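Local structure of sugar ABC transporter, periplasmic sugar-binding protein (Caulobacter crescentus, 4IRX) at residues V70-S75 with V95-A100. The protein binds myo-inositol in the periplasm, probably delivering it to an ABC transporter for uptake. Numbering follows the deposited sequence. Where two conformers were deposited one is given.
Sequences VAPTDS and VDRNIA. With INS (1,2,3,4,5,6-hexahydroxy-cyclohexane), chain C.
Arg97 starts with CG between its backbone N and carbonyl carbon (chi1 71°), and the chain then bends at chi2 and chi3, a double bend that lays its CG and CD against the Pro72 ring, the two side chains running antiparallel, with CD of Arg97 3.7 Å from CD of Pro72. The segments are loops that follow the adjacent parallel strands 67-70 and 91-95 of a periplasmic binding protein lobe, at the C-terminal strand ends facing the myo-inositol. Val95 N donates to Val70 O (2.9 Å), joining the ends of the two strands. The guanidinium is gripped around its edge: NH1 of Arg97 gives one hydrogen bond to Pro72 O at 2.8 Å and another to a water that donates to Thr73 O, NE donates a nearly straight hydrogen bond (177°) to the anti lone pair of Asp96 OD2, part of a salt bridge, and NH2 reaches O6 of the inositol at 2.9 Å and pairs with Asp140. Asp96 accepts hydrogen bonds from the ligand's O1 on OD1 and from its O6 on OD2. An alanine in place of Arg97 would probably leave Asp96 OD2 without its charged mate and the carbonyl of Pro72 without this donor. Farther from the sugar, the side chains of Val70 and Ile99 cross at about a right angle, Val70 CG1 touching Ile99 CD1 at 3.6 Å, and Ala100 N donates to Ser75 O (3.0 Å). Ser75 OG, which also accepts from Ser144 N, donates to Asn98 O over 2.6 Å, tilted 32° from that carbonyl plane.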
loop_
_atom_site.group_PDB
_atom_site.type_symbol
_atom_site.label_atom_id
_atom_site.label_comp_id
_atom_site.label_asym_id
_atom_site.label_seq_id
_atom_site.Cartn_x
_atom_site.Cartn_y
_atom_site.Cartn_z
ATOM N N VAL A 70 9.518 -4.735 8.783
ATOM C CA VAL A 70 9.489 -3.296 8.529
ATOM C C VAL A 70 8.701 -2.935 7.268
ATOM O O VAL A 70 8.846 -3.556 6.210
ATOM C CB VAL A 70 10.934 -2.721 8.479
ATOM C CG1 VAL A 70 11.796 -3.470 7.479
ATOM C CG2 VAL A 70 10.937 -1.222 8.187
ATOM N N ALA A 71 7.825 -1.948 7.413
ATOM C CA ALA A 71 7.220 -1.287 6.252
ATOM C C ALA A 71 7.930 0.060 6.168
ATOM O O ALA A 71 7.569 0.996 6.898
ATOM C CB ALA A 71 5.714 -1.103 6.435
ATOM N N PRO A 72 8.975 0.154 5.320
ATOM C CA PRO A 72 9.823 1.360 5.356
ATOM C C PRO A 72 9.086 2.600 4.865
ATOM O O PRO A 72 8.346 2.495 3.887
ATOM C CB PRO A 72 10.958 1.034 4.383
ATOM C CG PRO A 72 10.367 -0.023 3.446
ATOM C CD PRO A 72 9.441 -0.836 4.327
ATOM N N THR A 73 9.324 3.754 5.488
ATOM C CA THR A 73 8.767 5.024 5.012
ATOM C C THR A 73 9.216 5.334 3.590
ATOM O O THR A 73 8.459 5.904 2.803
ATOM C CB THR A 73 9.185 6.205 5.918
ATOM O OG1 THR A 73 10.615 6.315 5.895
ATOM C CG2 THR A 73 8.697 5.999 7.336
ATOM N N ASP A 74 10.451 4.969 3.278
ATOM C CA ASP A 74 11.051 5.149 1.968
ATOM C C ASP A 74 11.928 3.921 1.686
ATOM O O ASP A 74 12.811 3.573 2.480
ATOM C CB ASP A 74 11.880 6.443 1.963
ATOM C CG ASP A 74 12.438 6.772 0.606
ATOM O OD1 ASP A 74 13.373 6.084 0.156
ATOM O OD2 ASP A 74 11.955 7.748 -0.017
ATOM N N SER A 75 11.664 3.259 0.570
ATOM C CA SER A 75 12.275 1.974 0.253
ATOM C C SER A 75 13.792 2.039 0.103
ATOM O O SER A 75 14.499 1.108 0.507
ATOM C CB SER A 75 11.637 1.356 -0.991
ATOM O OG SER A 75 10.297 0.923 -0.725
ATOM N N VAL A 95 7.530 -5.648 4.676
ATOM C CA VAL A 95 6.131 -5.932 4.391
ATOM C C VAL A 95 5.504 -4.723 3.691
ATOM O O VAL A 95 5.831 -3.570 3.994
ATOM C CB VAL A 95 5.338 -6.335 5.659
ATOM C CG1 VAL A 95 5.141 -5.149 6.592
ATOM C CG2 VAL A 95 3.952 -6.932 5.270
ATOM N N ASP A 96 4.636 -5.023 2.719
ATOM C CA ASP A 96 3.873 -4.054 1.925
ATOM C C ASP A 96 4.680 -3.325 0.867
ATOM O O ASP A 96 4.284 -3.254 -0.306
ATOM C CB ASP A 96 3.113 -3.046 2.779
ATOM C CG ASP A 96 2.327 -2.086 1.916
ATOM O OD1 ASP A 96 1.301 -2.525 1.340
ATOM O OD2 ASP A 96 2.754 -0.932 1.778
ATOM N N ARG A 97 5.795 -2.745 1.291
ATOM C CA ARG A 97 6.762 -2.147 0.355
ATOM C C ARG A 97 8.163 -2.631 0.726
ATOM O O ARG A 97 8.424 -3.027 1.879
ATOM C CB ARG A 97 6.696 -0.606 0.301
ATOM C CG ARG A 97 7.217 0.143 1.539
ATOM C CD ARG A 97 6.275 0.059 2.717
ATOM N NE ARG A 97 5.019 0.754 2.426
ATOM C CZ ARG A 97 4.835 2.078 2.462
ATOM N NH1 ARG A 97 5.801 2.905 2.834
ATOM N NH2 ARG A 97 3.659 2.587 2.116
ATOM N N ASN A 98 9.045 -2.640 -0.262
ATOM C CA ASN A 98 10.339 -3.276 -0.073
ATOM C C ASN A 98 11.433 -2.337 0.424
ATOM O O ASN A 98 11.220 -1.149 0.606
ATOM C CB ASN A 98 10.758 -4.057 -1.332
ATOM C CG ASN A 98 11.066 -3.163 -2.524
ATOM O OD1 ASN A 98 11.644 -2.082 -2.381
ATOM N ND2 ASN A 98 10.693 -3.635 -3.723
ATOM N N ILE A 99 12.587 -2.912 0.729
ATOM C CA ILE A 99 13.797 -2.144 0.975
ATOM C C ILE A 99 14.751 -2.513 -0.137
ATOM O O ILE A 99 14.949 -3.701 -0.420
ATOM C CB ILE A 99 14.404 -2.496 2.334
ATOM C CG1 ILE A 99 13.509 -1.966 3.462
ATOM C CG2 ILE A 99 15.823 -1.933 2.438
ATOM C CD1 ILE A 99 13.950 -2.353 4.834
ATOM N N ALA A 100 15.356 -1.512 -0.774
ATOM C CA ALA A 100 16.157 -1.761 -1.972
ATOM C C ALA A 100 17.391 -0.873 -2.060
ATOM O O ALA A 100 17.433 0.224 -1.492
ATOM C CB ALA A 100 15.293 -1.603 -3.233
HETATM C C1 INS C . -0.268 0.345 0.764
HETATM C C2 INS C . -1.681 0.826 0.740
HETATM C C3 INS C . -1.764 2.115 1.516
HETATM C C4 INS C . -0.890 3.154 0.889
HETATM C C5 INS C . 0.528 2.725 0.938
HETATM C C6 INS C . 0.708 1.389 0.257
HETATM O O1 INS C . -0.147 -0.842 0.021
HETATM O O2 INS C . -2.097 0.996 -0.582
HETATM O O3 INS C . -3.096 2.562 1.597
HETATM O O4 INS C . -1.058 4.386 1.515
HETATM O O5 INS C . 1.324 3.706 0.354
HETATM O O6 INS C . 2.051 0.978 0.267
HETATM O O HOH W 1 5.797 5.744 2.837
#